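Local structure of esterase (uncultured bacterium pCosCE1, 7ATL) at residues Trp96-Pro108 and Leu153-Pro165. The protein hydrolyses carboxylic esters as a family VIII carboxylesterase with a beta-lactamase-like fold, and also shows promiscuous acyltransferase activity. Sequence-based numbering, arbitrary orientation.
Sequences WFTPALADGVRPP and LRLLAQADLLAEP
The guanidinium of Arg154 lies flat over one face of the Trp96 indole, a cation-pi stack with CZ of Arg154 3.8 Å from the centroid of the five-membered ring of Trp96 and the planes 23° apart. The arginine chain, extended from CG to NE, crosses the indole so that its CG rests over the six-membered ring, while a salt bridge from Arg154 NE to Glu150 OE1 helps to hold the guanidinium there. At the indole edge, Trp96 CH2 meets Leu153 CB at 3.7 Å. Phe97 turns its ring edge to Leu153 O and Leu156 CD2. From Pro99 and Ala159 onward the two segments run side by side, joined by one direct hydrogen bond, Leu161 N to Ala100 O (2.9 Å, 146° at the hydrogen). Waters extend the pairing: one links Ala100 N to Ala157 O, another Ala102 N to Leu161 O. Leu161 packs against both prolines, CG on Pro99 and CD1 3.9 Å from Pro107 CG, and Pro165 CD packs 3.5 Å from Pro107 CG. Loop thus packs on helix at Trp96-Phe97 and on loop from Pro99 to Pro108, at the periphery of the helical region of a beta-lactamase-like fold.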
# COMPACT_ATOMS: atom_id res chain seq x y z
N TRP A 96 5.42 10.10 23.96
CA TRP A 96 6.45 11.00 23.38
C TRP A 96 6.07 11.50 21.97
O TRP A 96 6.72 12.45 21.48
CB TRP A 96 7.79 10.27 23.38
CG TRP A 96 7.71 8.86 22.87
CD1 TRP A 96 7.62 7.72 23.63
CD2 TRP A 96 7.68 8.42 21.50
NE1 TRP A 96 7.54 6.63 22.82
CE2 TRP A 96 7.58 7.02 21.52
CE3 TRP A 96 7.70 9.09 20.26
CZ2 TRP A 96 7.53 6.26 20.35
CZ3 TRP A 96 7.65 8.33 19.10
CH2 TRP A 96 7.57 6.94 19.15
N PHE A 97 5.09 10.89 21.29
CA PHE A 97 4.63 11.37 19.96
C PHE A 97 3.62 12.50 20.14
O PHE A 97 2.38 12.29 20.05
CB PHE A 97 4.06 10.22 19.12
CG PHE A 97 4.03 10.55 17.65
CD1 PHE A 97 5.15 10.37 16.86
CD2 PHE A 97 2.90 11.10 17.08
CE1 PHE A 97 5.15 10.73 15.52
CE2 PHE A 97 2.90 11.45 15.74
CZ PHE A 97 4.01 11.25 14.97
N THR A 98 4.15 13.70 20.34
CA THR A 98 3.35 14.92 20.61
C THR A 98 3.82 16.07 19.73
O THR A 98 4.13 17.14 20.23
CB THR A 98 3.39 15.25 22.10
OG1 THR A 98 4.74 15.30 22.53
CG2 THR A 98 2.67 14.22 22.94
N PRO A 99 3.86 15.89 18.38
CA PRO A 99 4.32 16.94 17.48
C PRO A 99 3.46 18.21 17.53
O PRO A 99 2.29 18.14 17.90
CB PRO A 99 4.22 16.30 16.09
CG PRO A 99 3.19 15.23 16.28
CD PRO A 99 3.47 14.67 17.66
N ALA A 100 4.06 19.32 17.09
CA ALA A 100 3.48 20.67 17.13
C ALA A 100 3.24 21.17 15.71
O ALA A 100 3.97 20.76 14.84
CB ALA A 100 4.43 21.58 17.85
N LEU A 101 2.30 22.08 15.52
CA LEU A 101 2.23 22.93 14.29
C LEU A 101 3.35 23.98 14.37
O LEU A 101 4.04 24.06 15.41
CB LEU A 101 0.84 23.55 14.19
CG LEU A 101 -0.32 22.55 14.17
CD1 LEU A 101 -1.54 23.08 14.91
CD2 LEU A 101 -0.69 22.16 12.75
N ALA A 102 3.58 24.74 13.31
CA ALA A 102 4.66 25.77 13.26
C ALA A 102 4.52 26.77 14.42
O ALA A 102 5.56 27.22 14.91
CB ALA A 102 4.64 26.49 11.93
N ASP A 103 3.29 27.09 14.85
CA ASP A 103 2.99 28.15 15.85
C ASP A 103 3.16 27.62 17.28
O ASP A 103 3.08 28.43 18.18
CB ASP A 103 1.60 28.75 15.61
CG ASP A 103 0.46 27.76 15.79
OD1 ASP A 103 0.76 26.63 16.26
OD2 ASP A 103 -0.71 28.13 15.46
N GLY A 104 3.38 26.32 17.47
CA GLY A 104 3.76 25.76 18.79
C GLY A 104 2.64 24.97 19.46
O GLY A 104 2.90 24.32 20.53
N VAL A 105 1.44 25.00 18.88
CA VAL A 105 0.29 24.22 19.41
C VAL A 105 0.56 22.74 19.15
O VAL A 105 0.99 22.41 18.02
CB VAL A 105 -1.02 24.66 18.74
CG1 VAL A 105 -2.18 23.79 19.21
CG2 VAL A 105 -1.31 26.14 18.97
N ARG A 106 0.27 21.88 20.14
CA ARG A 106 0.41 20.40 20.08
C ARG A 106 -0.98 19.78 20.07
O ARG A 106 -1.52 19.40 21.11
CB ARG A 106 1.21 19.85 21.26
CG ARG A 106 2.65 20.35 21.31
CD ARG A 106 3.47 19.85 22.50
NE ARG A 106 4.77 20.50 22.41
CZ ARG A 106 5.73 20.20 21.53
NH1 ARG A 106 5.59 19.21 20.66
NH2 ARG A 106 6.85 20.89 21.53
N PRO A 107 -1.63 19.68 18.88
CA PRO A 107 -2.99 19.18 18.81
C PRO A 107 -2.98 17.67 18.91
O PRO A 107 -2.08 17.00 18.38
CB PRO A 107 -3.47 19.65 17.43
CG PRO A 107 -2.21 19.66 16.61
CD PRO A 107 -1.08 20.00 17.56
N PRO A 108 -4.01 17.08 19.55
CA PRO A 108 -4.13 15.63 19.63
C PRO A 108 -4.38 15.07 18.22
O PRO A 108 -5.01 15.74 17.39
CB PRO A 108 -5.30 15.37 20.59
CG PRO A 108 -6.09 16.68 20.59
CD PRO A 108 -5.12 17.78 20.19
N LEU A 153 10.42 7.33 14.64
CA LEU A 153 9.18 8.05 15.00
C LEU A 153 9.49 9.16 16.03
O LEU A 153 8.73 10.17 16.05
CB LEU A 153 8.12 7.06 15.51
CG LEU A 153 7.65 6.03 14.48
CD1 LEU A 153 6.53 5.17 15.05
CD2 LEU A 153 7.20 6.68 13.18
N ARG A 154 10.55 9.01 16.83
CA ARG A 154 10.99 10.09 17.73
C ARG A 154 11.54 11.23 16.89
O ARG A 154 11.37 12.41 17.29
CB ARG A 154 11.98 9.60 18.79
CG ARG A 154 11.33 8.83 19.93
CD ARG A 154 12.33 8.02 20.74
NE ARG A 154 11.73 7.40 21.90
CZ ARG A 154 11.37 8.04 23.02
NH1 ARG A 154 11.52 9.34 23.13
NH2 ARG A 154 10.82 7.36 24.01
N LEU A 155 12.14 10.92 15.74
CA LEU A 155 12.62 11.98 14.82
C LEU A 155 11.40 12.67 14.22
O LEU A 155 11.36 13.92 14.21
CB LEU A 155 13.55 11.36 13.76
CG LEU A 155 14.92 10.86 14.25
CD1 LEU A 155 15.75 10.37 13.07
CD2 LEU A 155 15.71 11.92 15.01
N LEU A 156 10.41 11.90 13.75
CA LEU A 156 9.15 12.41 13.12
C LEU A 156 8.41 13.32 14.12
O LEU A 156 7.83 14.35 13.67
CB LEU A 156 8.28 11.22 12.71
CG LEU A 156 6.94 11.54 12.06
CD1 LEU A 156 7.11 12.39 10.80
CD2 LEU A 156 6.21 10.26 11.71
N ALA A 157 8.43 12.95 15.40
CA ALA A 157 7.76 13.68 16.51
C ALA A 157 8.30 15.11 16.59
O ALA A 157 7.55 15.98 17.05
CB ALA A 157 7.94 12.96 17.83
N GLN A 158 9.56 15.32 16.18
CA GLN A 158 10.26 16.63 16.29
C GLN A 158 9.96 17.53 15.08
O GLN A 158 10.37 18.71 15.10
CB GLN A 158 11.76 16.42 16.43
CG GLN A 158 12.16 15.73 17.73
CD GLN A 158 13.63 15.42 17.64
OE1 GLN A 158 14.04 14.26 17.67
NE2 GLN A 158 14.43 16.45 17.43
N ALA A 159 9.30 17.00 14.05
CA ALA A 159 8.90 17.77 12.86
C ALA A 159 7.54 18.45 13.10
O ALA A 159 6.66 17.88 13.71
CB ALA A 159 8.88 16.87 11.65
N ASP A 160 7.37 19.64 12.55
CA ASP A 160 6.07 20.32 12.48
C ASP A 160 5.07 19.39 11.76
O ASP A 160 5.42 18.84 10.70
CB ASP A 160 6.22 21.67 11.76
CG ASP A 160 7.02 22.70 12.54
OD1 ASP A 160 7.41 22.41 13.71
OD2 ASP A 160 7.24 23.81 11.97
N LEU A 161 3.87 19.26 12.33
CA LEU A 161 2.67 18.89 11.56
C LEU A 161 2.41 19.99 10.54
O LEU A 161 2.82 21.14 10.79
CB LEU A 161 1.49 18.73 12.50
CG LEU A 161 1.61 17.62 13.53
CD1 LEU A 161 0.50 17.73 14.57
CD2 LEU A 161 1.59 16.25 12.86
N LEU A 162 1.73 19.67 9.44
CA LEU A 162 1.44 20.64 8.36
C LEU A 162 0.03 21.22 8.51
O LEU A 162 -0.25 22.18 7.81
CB LEU A 162 1.66 19.94 7.02
CG LEU A 162 3.14 19.84 6.67
CD1 LEU A 162 3.76 18.60 7.26
CD2 LEU A 162 3.36 19.91 5.18
N ALA A 163 -0.79 20.68 9.40
CA ALA A 163 -2.21 21.07 9.51
C ALA A 163 -2.84 20.41 10.74
O ALA A 163 -2.30 19.39 11.22
CB ALA A 163 -2.93 20.70 8.25
N GLU A 164 -3.93 21.00 11.24
CA GLU A 164 -4.74 20.42 12.34
C GLU A 164 -5.14 19.01 11.95
O GLU A 164 -5.70 18.79 10.86
CB GLU A 164 -6.01 21.23 12.60
CG GLU A 164 -5.98 22.06 13.87
CD GLU A 164 -7.16 23.01 13.86
OE1 GLU A 164 -8.28 22.47 13.82
OE2 GLU A 164 -6.96 24.26 13.82
N PRO A 165 -4.82 18.00 12.80
CA PRO A 165 -5.31 16.64 12.60
C PRO A 165 -6.80 16.70 12.24
O PRO A 165 -7.50 17.38 12.92
CB PRO A 165 -5.02 15.98 13.95
CG PRO A 165 -3.72 16.67 14.37
CD PRO A 165 -3.89 18.11 13.93
O HOH W 1 7.20 15.46 20.28
O HOH W 2 7.07 19.01 16.32
O HOH W 3 2.57 23.88 10.89
O HOH W 4 8.55 25.96 13.83